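Local coordinates for protein endoglucanase (Clostridium thermocellum, PDB 2YIK) that probably hydrolyses cellulose, as a family 9 glycoside hydrolase with a catalytic domain that holds calcium and zinc ions, at residues A[391-396]-A[426-431]; A[430-433]-A[437-440]; A[217-222]-A[252-257]. All blocks are in the same frame, centred on the assembly; numbering follows the deposited sequence.

How the contacts relate
Followed from the N terminus, the chain first closes contact 3, where helix 216-233 and its successor, helix 238-257, fold back on each other as a hairpin. Contact 1 repeats the theme further on, joining the start of helix 392-408 to the end of helix 416-428. Contact 2 begins on the last residues of contact 1, sharing G430 and K431, and closes a short loop over the three residues 434-436. Nothing nests or crosses: contact 3 is complete before contact 1 opens. Contacts 1 and 2 touch, with centres about 7 Å apart, whereas the centre of contact 3 lies about 32 Å from that of contact 1, on the opposite side of the chain's centre.

Contact 1 of 3, residues A[391-396]-A[426-431]; sequences GSARYN and DYLLGK
L428 meets A393 and N396 with the two arms of its isopropyl fork, an instance of one branched side chain bridging successive turns of a neighbouring helix. The apolar part is slight: CD2 of L428 lies 4.2 Å from CB of A393, while their CA atoms are 7.7 Å apart. The leucine spans most of that gap: its CG stands anti to the carbonyl carbon (chi1 -74°), and chi2 of 172° sends CD1 on as the extended arm toward N396, with CD2 branching off toward A393.

The second arm meets a polar group by van der Waals contact alone. CD1 of L428 lies 4.1 Å from OD1 of N396, and the two side chains run past each other in opposite directions. This buried amide is satisfied elsewhere, OD1 by NE2 of Q400 and ND2 by the carbonyl of V385, which together should fix its rotation.

Hydrogen bonds shape each partner from within. G391, in the N-cap position, turns its carbonyl O to two good donors: Y395 N, and NE of R394, which lies 3.1 Å from G391 O on a lone pair in the carbonyl plane, with a nearly straight N-H...O angle of 166°. The R394 guanidinium also lies over the face of the Y395 ring, NE standing 3.6 Å above the ring plane. At the other helix's end G430 leaves the helical conformation with positive phi in a Schellman motif, where K431 N reaches D426 O at 2.9 Å.

L428 also touches T397 and Q400, so its packing continues along helix 392-408. The contact thus joins the start of that helix to the end of helix 416-428, in a family known for its (alpha/alpha)6 barrel, while L428 is tied through its backbone to Y438 in the following loop.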
loop_
_atom_site.group_PDB
_atom_site.type_symbol
_atom_site.label_atom_id
_atom_site.label_comp_id
_atom_site.label_asym_id
_atom_site.label_seq_id
_atom_site.Cartn_x
_atom_site.Cartn_y
_atom_site.Cartn_z
ATOM N N GLY A 391 8.763 4.480 -11.554
ATOM C CA GLY A 391 7.558 4.823 -10.824
ATOM C C GLY A 391 7.621 6.227 -10.263
ATOM O O GLY A 391 7.417 6.437 -9.062
ATOM N N SER A 392 7.912 7.197 -11.126
ATOM C CA SER A 392 7.989 8.580 -10.689
ATOM C C SER A 392 6.629 9.051 -10.180
ATOM O O SER A 392 6.560 9.806 -9.212
ATOM C CB SER A 392 8.458 9.485 -11.837
ATOM O OG SER A 392 7.503 9.558 -12.884
ATOM N N ALA A 393 5.554 8.600 -10.829
ATOM C CA ALA A 393 4.188 8.981 -10.447
ATOM C C ALA A 393 3.833 8.452 -9.058
ATOM O O ALA A 393 3.113 9.092 -8.292
ATOM C CB ALA A 393 3.191 8.459 -11.472
ATOM N N ARG A 394 4.342 7.268 -8.756
ATOM C CA ARG A 394 4.111 6.630 -7.475
ATOM C C ARG A 394 4.731 7.467 -6.353
ATOM O O ARG A 394 4.143 7.620 -5.281
ATOM C CB ARG A 394 4.689 5.210 -7.526
ATOM C CG ARG A 394 4.924 4.533 -6.197
ATOM C CD ARG A 394 6.376 4.680 -5.797
ATOM N NE ARG A 394 7.274 4.254 -6.865
ATOM C CZ ARG A 394 8.027 3.159 -6.834
ATOM N NH1 ARG A 394 8.002 2.349 -5.783
ATOM N NH2 ARG A 394 8.836 2.892 -7.848
ATOM N N TYR A 395 5.911 8.028 -6.610
ATOM C CA TYR A 395 6.589 8.870 -5.624
ATOM C C TYR A 395 5.915 10.231 -5.525
ATOM O O TYR A 395 5.698 10.757 -4.433
ATOM C CB TYR A 395 8.051 9.086 -6.014
ATOM C CG TYR A 395 8.892 7.840 -5.988
ATOM C CD1 TYR A 395 8.929 7.034 -4.857
ATOM C CD2 TYR A 395 9.711 7.503 -7.068
ATOM C CE1 TYR A 395 9.765 5.923 -4.792
ATOM C CE2 TYR A 395 10.555 6.390 -7.013
ATOM C CZ TYR A 395 10.575 5.611 -5.866
ATOM O OH TYR A 395 11.416 4.526 -5.775
ATOM N N ASN A 396 5.600 10.799 -6.686
ATOM C CA ASN A 396 4.966 12.104 -6.745
ATOM C C ASN A 396 3.631 12.132 -6.003
ATOM O O ASN A 396 3.388 13.028 -5.201
ATOM C CB ASN A 396 4.762 12.525 -8.204
ATOM C CG ASN A 396 4.228 13.945 -8.334
ATOM O OD1 ASN A 396 3.049 14.201 -8.110
ATOM N ND2 ASN A 396 5.103 14.873 -8.685
ATOM N N ASP A 426 -2.695 17.744 -11.600
ATOM C CA ASP A 426 -3.149 18.257 -12.892
ATOM C C ASP A 426 -2.133 17.890 -13.983
ATOM O O ASP A 426 -2.527 17.598 -15.115
ATOM C CB ASP A 426 -3.376 19.775 -12.840
ATOM C CG ASP A 426 -4.600 20.157 -12.017
ATOM O OD1 ASP A 426 -5.342 19.252 -11.571
ATOM O OD2 ASP A 426 -4.829 21.370 -11.818
ATOM N N TYR A 427 -0.838 17.894 -13.658
ATOM C CA TYR A 427 0.165 17.504 -14.656
ATOM C C TYR A 427 -0.097 16.046 -15.021
ATOM O O TYR A 427 -0.152 15.687 -16.202
ATOM C CB TYR A 427 1.603 17.626 -14.113
ATOM C CG TYR A 427 2.678 17.065 -15.050
ATOM C CD1 TYR A 427 2.843 15.690 -15.202
ATOM C CD2 TYR A 427 3.507 17.909 -15.805
ATOM C CE1 TYR A 427 3.794 15.160 -16.082
ATOM C CE2 TYR A 427 4.469 17.385 -16.691
ATOM C CZ TYR A 427 4.601 16.007 -16.825
ATOM O OH TYR A 427 5.513 15.455 -17.708
ATOM N N LEU A 428 -0.260 15.201 -14.007
ATOM C CA LEU A 428 -0.503 13.786 -14.255
ATOM C C LEU A 428 -1.824 13.523 -14.973
ATOM O O LEU A 428 -1.965 12.507 -15.648
ATOM C CB LEU A 428 -0.436 12.990 -12.942
ATOM C CG LEU A 428 0.981 12.797 -12.377
ATOM C CD1 LEU A 428 0.907 12.182 -10.979
ATOM C CD2 LEU A 428 1.794 11.910 -13.312
ATOM N N LEU A 429 -2.784 14.433 -14.846
ATOM C CA LEU A 429 -4.065 14.257 -15.517
ATOM C C LEU A 429 -4.052 14.799 -16.951
ATOM O O LEU A 429 -5.052 14.707 -17.654
ATOM C CB LEU A 429 -5.192 14.917 -14.707
ATOM C CG LEU A 429 -5.532 14.257 -13.359
ATOM C CD1 LEU A 429 -6.672 15.012 -12.681
ATOM C CD2 LEU A 429 -5.923 12.796 -13.582
ATOM N N GLY A 430 -2.928 15.369 -17.384
ATOM C CA GLY A 430 -2.865 15.878 -18.748
ATOM C C GLY A 430 -2.274 17.260 -18.992
ATOM O O GLY A 430 -2.018 17.619 -20.140
ATOM N N LYS A 431 -2.064 18.038 -17.934
ATOM C CA LYS A 431 -1.505 19.381 -18.065
ATOM C C LYS A 431 0.023 19.254 -18.200
ATOM O O LYS A 431 0.781 19.636 -17.303
ATOM C CB LYS A 431 -1.887 20.205 -16.834
ATOM C CG LYS A 431 -1.729 21.698 -16.990
ATOM C CD LYS A 431 -2.597 22.435 -15.975
ATOM C CE LYS A 431 -2.344 23.934 -16.031
ATOM N NZ LYS A 431 -2.925 24.642 -14.855
#

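Contact 2 of 3, residues A[430-433]-A[437-440]; sequences GKNP and CYVV
N432 and Y438 cross obliquely, their amide and ring planes about 50° apart. The amide nitrogen does the touching: ND2 of N432 lies 3.6 Å from CE2 of Y438 and 4.2 Å from CD2, so it approaches one side of the ring rather than its centre. What brings it there is the asparagine's first torsion, 56°, which wedges CG between the backbone N and the carbonyl carbon and folds the amide back toward the helix end. The tyrosine, for its part, has CG anti to the carbonyl carbon (chi1 -69°), and the CD2-CE2 flank of its ring faces the amide nitrogen; H485 meets the same ring edge-to-face.

Behind this pair the backbones come close without bonding, G430 N lying 4.1 Å from CA of C437. An inverse gamma turn centred on K431 then swings the chain round, with a weak bond of 2.8 Å from N432 N to G430 O. Across the loop, in 437-440, C437 starts its side chain away from 430-433, and its SG accepts a weak bond from V439 N, at 3.7 Å.

The chemistry is that of a loop held by an amide. ND2 of N432 bonds to the carbonyls of Y427 and R436, and OD1 takes L434 N, closing an Asx turn. With two carbonyls gripping the nitrogen, the ring contact is best read as van der Waals packing beside a polar group already satisfied, and the asparagine as a cross-link between the helix end and both sides of the loop.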
loop_
_atom_site.group_PDB
_atom_site.type_symbol
_atom_site.label_atom_id
_atom_site.label_comp_id
_atom_site.label_asym_id
_atom_site.label_seq_id
_atom_site.Cartn_x
_atom_site.Cartn_y
_atom_site.Cartn_z
ATOM N N GLY A 430 -2.928 15.369 -17.384
ATOM C CA GLY A 430 -2.865 15.878 -18.748
ATOM C C GLY A 430 -2.274 17.260 -18.992
ATOM O O GLY A 430 -2.018 17.619 -20.140
ATOM N N LYS A 431 -2.064 18.038 -17.934
ATOM C CA LYS A 431 -1.505 19.381 -18.065
ATOM C C LYS A 431 0.023 19.254 -18.200
ATOM O O LYS A 431 0.781 19.636 -17.303
ATOM C CB LYS A 431 -1.887 20.205 -16.834
ATOM C CG LYS A 431 -1.729 21.698 -16.990
ATOM C CD LYS A 431 -2.597 22.435 -15.975
ATOM C CE LYS A 431 -2.344 23.934 -16.031
ATOM N NZ LYS A 431 -2.925 24.642 -14.855
ATOM N N ASN A 432 0.458 18.711 -19.335
ATOM C CA ASN A 432 1.871 18.476 -19.602
ATOM C C ASN A 432 2.199 18.602 -21.094
ATOM O O ASN A 432 1.302 18.739 -21.922
ATOM C CB ASN A 432 2.247 17.081 -19.099
ATOM C CG ASN A 432 1.380 15.988 -19.704
ATOM O OD1 ASN A 432 1.399 15.761 -20.917
ATOM N ND2 ASN A 432 0.615 15.301 -18.858
ATOM N N PRO A 433 3.493 18.542 -21.456
ATOM C CA PRO A 433 3.907 18.660 -22.859
ATOM C C PRO A 433 3.277 17.688 -23.856
ATOM O O PRO A 433 3.213 17.992 -25.049
ATOM C CB PRO A 433 5.423 18.497 -22.783
ATOM C CG PRO A 433 5.749 19.130 -21.477
ATOM C CD PRO A 433 4.673 18.554 -20.570
ATOM N N CYS A 437 -2.757 11.998 -20.257
ATOM C CA CYS A 437 -3.300 11.646 -18.955
ATOM C C CYS A 437 -2.680 10.302 -18.600
ATOM O O CYS A 437 -2.805 9.330 -19.352
ATOM C CB CYS A 437 -4.824 11.518 -18.999
ATOM S SG CYS A 437 -5.547 11.053 -17.391
ATOM N N TYR A 438 -2.013 10.250 -17.455
ATOM C CA TYR A 438 -1.336 9.039 -17.023
ATOM C C TYR A 438 -2.172 8.059 -16.194
ATOM O O TYR A 438 -1.651 7.085 -15.655
ATOM C CB TYR A 438 -0.052 9.443 -16.300
ATOM C CG TYR A 438 0.968 10.046 -17.247
ATOM C CD1 TYR A 438 1.738 9.230 -18.070
ATOM C CD2 TYR A 438 1.123 11.435 -17.361
ATOM C CE1 TYR A 438 2.639 9.769 -18.988
ATOM C CE2 TYR A 438 2.020 11.990 -18.279
ATOM C CZ TYR A 438 2.777 11.148 -19.089
ATOM O OH TYR A 438 3.675 11.674 -19.989
ATOM N N VAL A 439 -3.470 8.327 -16.108
ATOM C CA VAL A 439 -4.420 7.478 -15.395
ATOM C C VAL A 439 -5.209 6.828 -16.533
ATOM O O VAL A 439 -5.945 7.518 -17.239
ATOM C CB VAL A 439 -5.365 8.336 -14.527
ATOM C CG1 VAL A 439 -6.386 7.461 -13.819
ATOM C CG2 VAL A 439 -4.551 9.130 -13.523
ATOM N N VAL A 440 -5.065 5.521 -16.744
ATOM C CA VAL A 440 -5.775 4.933 -17.872
ATOM C C VAL A 440 -7.301 4.926 -17.763
ATOM O O VAL A 440 -7.868 4.726 -16.686
ATOM C CB VAL A 440 -5.213 3.506 -18.248
ATOM C CG1 VAL A 440 -4.204 3.039 -17.227
ATOM C CG2 VAL A 440 -6.336 2.514 -18.431
#

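Contact 3 of 3, residues A[217-222]-A[252-257]; sequences DIISAT and FDFAEK
Segments 217-222 and 252-257, on helices 216-233 and 238-257, run roughly antiparallel, at 149° between their directions, with axes 8.7 Å apart and the CA atoms of I219 and A255 separated by 6.2 Å. The small A255 and S220 lie at this interface. CB of A255 fits between two side chains of the facing helix, 3.7 Å from CG2 of I219 and 3.7 Å from OG of S220. I219 divides its branches: CG2, set anti to the backbone N, goes to the alanine, while CG1 lies 3.8 Å from CD1 of F254. The isoleucine meets the phenylalanine side chain at about a right angle, and both also touch I209 of strand 206-209.

S220, about 8 Å from a bound calcium ion, presents to A255 a hydroxyl whose proton is already given to T216 O. T222 behaves likewise, OG1 binding I218 O at 2.9 Å from the face opposite to its own backbone N. On the outer side of the second helix, NZ of K257 forms a salt bridge with OD1 of D253, at 3.1 Å.

No hydrogen bond or charge pair crosses between the segments: the hydroxyls donate within their own helix, the salt bridge stays on one helix, and the two segments meet chiefly through apolar packing.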
loop_
_atom_site.group_PDB
_atom_site.type_symbol
_atom_site.label_atom_id
_atom_site.label_comp_id
_atom_site.label_asym_id
_atom_site.label_seq_id
_atom_site.Cartn_x
_atom_site.Cartn_y
_atom_site.Cartn_z
ATOM N N ASP A 217 10.263 -6.642 8.869
ATOM C CA ASP A 217 9.706 -5.633 7.983
ATOM C C ASP A 217 8.303 -5.990 7.488
ATOM O O ASP A 217 7.381 -5.185 7.623
ATOM C CB ASP A 217 10.660 -5.357 6.808
ATOM C CG ASP A 217 10.937 -6.591 5.966
ATOM O OD1 ASP A 217 10.944 -7.709 6.527
ATOM O OD2 ASP A 217 11.162 -6.439 4.742
ATOM N N ILE A 218 8.129 -7.190 6.940
ATOM C CA ILE A 218 6.813 -7.596 6.440
ATOM C C ILE A 218 5.795 -7.805 7.563
ATOM O O ILE A 218 4.631 -7.443 7.415
ATOM C CB ILE A 218 6.879 -8.902 5.588
ATOM C CG1 ILE A 218 7.564 -8.637 4.246
ATOM C CG2 ILE A 218 5.479 -9.425 5.321
ATOM C CD1 ILE A 218 9.040 -8.507 4.359
ATOM N N ILE A 219 6.226 -8.392 8.677
ATOM C CA ILE A 219 5.327 -8.626 9.809
ATOM C C ILE A 219 4.774 -7.281 10.297
ATOM O O ILE A 219 3.570 -7.133 10.499
ATOM C CB ILE A 219 6.052 -9.344 10.996
ATOM C CG1 ILE A 219 6.290 -10.831 10.692
ATOM C CG2 ILE A 219 5.159 -9.335 12.225
ATOM C CD1 ILE A 219 6.690 -11.107 9.292
ATOM N N SER A 220 5.660 -6.303 10.465
ATOM C CA SER A 220 5.267 -4.973 10.923
ATOM C C SER A 220 4.412 -4.229 9.901
ATOM O O SER A 220 3.433 -3.582 10.265
ATOM C CB SER A 220 6.504 -4.133 11.253
ATOM O OG SER A 220 7.230 -4.708 12.324
ATOM N N ALA A 221 4.784 -4.321 8.626
ATOM C CA ALA A 221 4.027 -3.646 7.580
ATOM C C ALA A 221 2.601 -4.165 7.609
ATOM O O ALA A 221 1.650 -3.395 7.463
ATOM C CB ALA A 221 4.657 -3.897 6.210
ATOM N N THR A 222 2.454 -5.471 7.824
ATOM C CA THR A 222 1.133 -6.083 7.876
ATOM C C THR A 222 0.362 -5.674 9.131
ATOM O O THR A 222 -0.827 -5.379 9.054
ATOM C CB THR A 222 1.213 -7.628 7.817
ATOM O OG1 THR A 222 1.942 -8.023 6.649
ATOM C CG2 THR A 222 -0.194 -8.232 7.744
ATOM N N PHE A 252 2.452 -7.616 15.706
ATOM C CA PHE A 252 3.447 -6.704 16.266
ATOM C C PHE A 252 4.229 -7.371 17.389
ATOM O O PHE A 252 5.441 -7.176 17.505
ATOM C CB PHE A 252 2.810 -5.426 16.815
ATOM C CG PHE A 252 3.822 -4.391 17.255
ATOM C CD1 PHE A 252 4.358 -3.484 16.339
ATOM C CD2 PHE A 252 4.270 -4.352 18.576
ATOM C CE1 PHE A 252 5.329 -2.552 16.733
ATOM C CE2 PHE A 252 5.238 -3.428 18.979
ATOM C CZ PHE A 252 5.769 -2.526 18.054
ATOM N N ASP A 253 3.543 -8.154 18.217
ATOM C CA ASP A 253 4.206 -8.835 19.321
ATOM C C ASP A 253 5.216 -9.855 18.804
ATOM O O ASP A 253 6.271 -10.061 19.401
ATOM C CB ASP A 253 3.185 -9.535 20.216
ATOM C CG ASP A 253 3.772 -9.919 21.555
ATOM O OD1 ASP A 253 4.255 -9.010 22.264
ATOM O OD2 ASP A 253 3.762 -11.115 21.904
ATOM N N PHE A 254 4.877 -10.493 17.693
ATOM C CA PHE A 254 5.749 -11.470 17.066
ATOM C C PHE A 254 6.996 -10.725 16.569
ATOM O O PHE A 254 8.118 -11.184 16.755
ATOM C CB PHE A 254 5.002 -12.138 15.903
ATOM C CG PHE A 254 5.837 -13.093 15.088
ATOM C CD1 PHE A 254 6.659 -12.616 14.067
ATOM C CD2 PHE A 254 5.782 -14.468 15.319
ATOM C CE1 PHE A 254 7.407 -13.494 13.269
ATOM C CE2 PHE A 254 6.526 -15.360 14.526
ATOM C CZ PHE A 254 7.345 -14.868 13.501
ATOM N N ALA A 255 6.793 -9.568 15.947
ATOM C CA ALA A 255 7.918 -8.778 15.441
ATOM C C ALA A 255 8.780 -8.282 16.596
ATOM O O ALA A 255 10.004 -8.324 16.536
ATOM C CB ALA A 255 7.410 -7.583 14.610
ATOM N N GLU A 256 8.129 -7.820 17.657
ATOM C CA GLU A 256 8.835 -7.302 18.823
ATOM C C GLU A 256 9.667 -8.358 19.548
ATOM O O GLU A 256 10.841 -8.150 19.827
ATOM C CB GLU A 256 7.838 -6.698 19.810
ATOM C CG GLU A 256 8.488 -6.064 21.020
ATOM C CD GLU A 256 7.481 -5.565 22.028
ATOM O OE1 GLU A 256 6.350 -5.224 21.631
ATOM O OE2 GLU A 256 7.824 -5.497 23.222
ATOM N N LYS A 257 9.032 -9.489 19.840
ATOM C CA LYS A 257 9.642 -10.598 20.568
ATOM C C LYS A 257 10.758 -11.373 19.884
ATOM O O LYS A 257 11.666 -11.869 20.549
ATOM C CB LYS A 257 8.552 -11.588 20.975
ATOM C CG LYS A 257 7.977 -11.366 22.370
ATOM C CD LYS A 257 7.655 -9.906 22.647
ATOM C CE LYS A 257 7.152 -9.719 24.087
ATOM N NZ LYS A 257 5.907 -10.525 24.350
#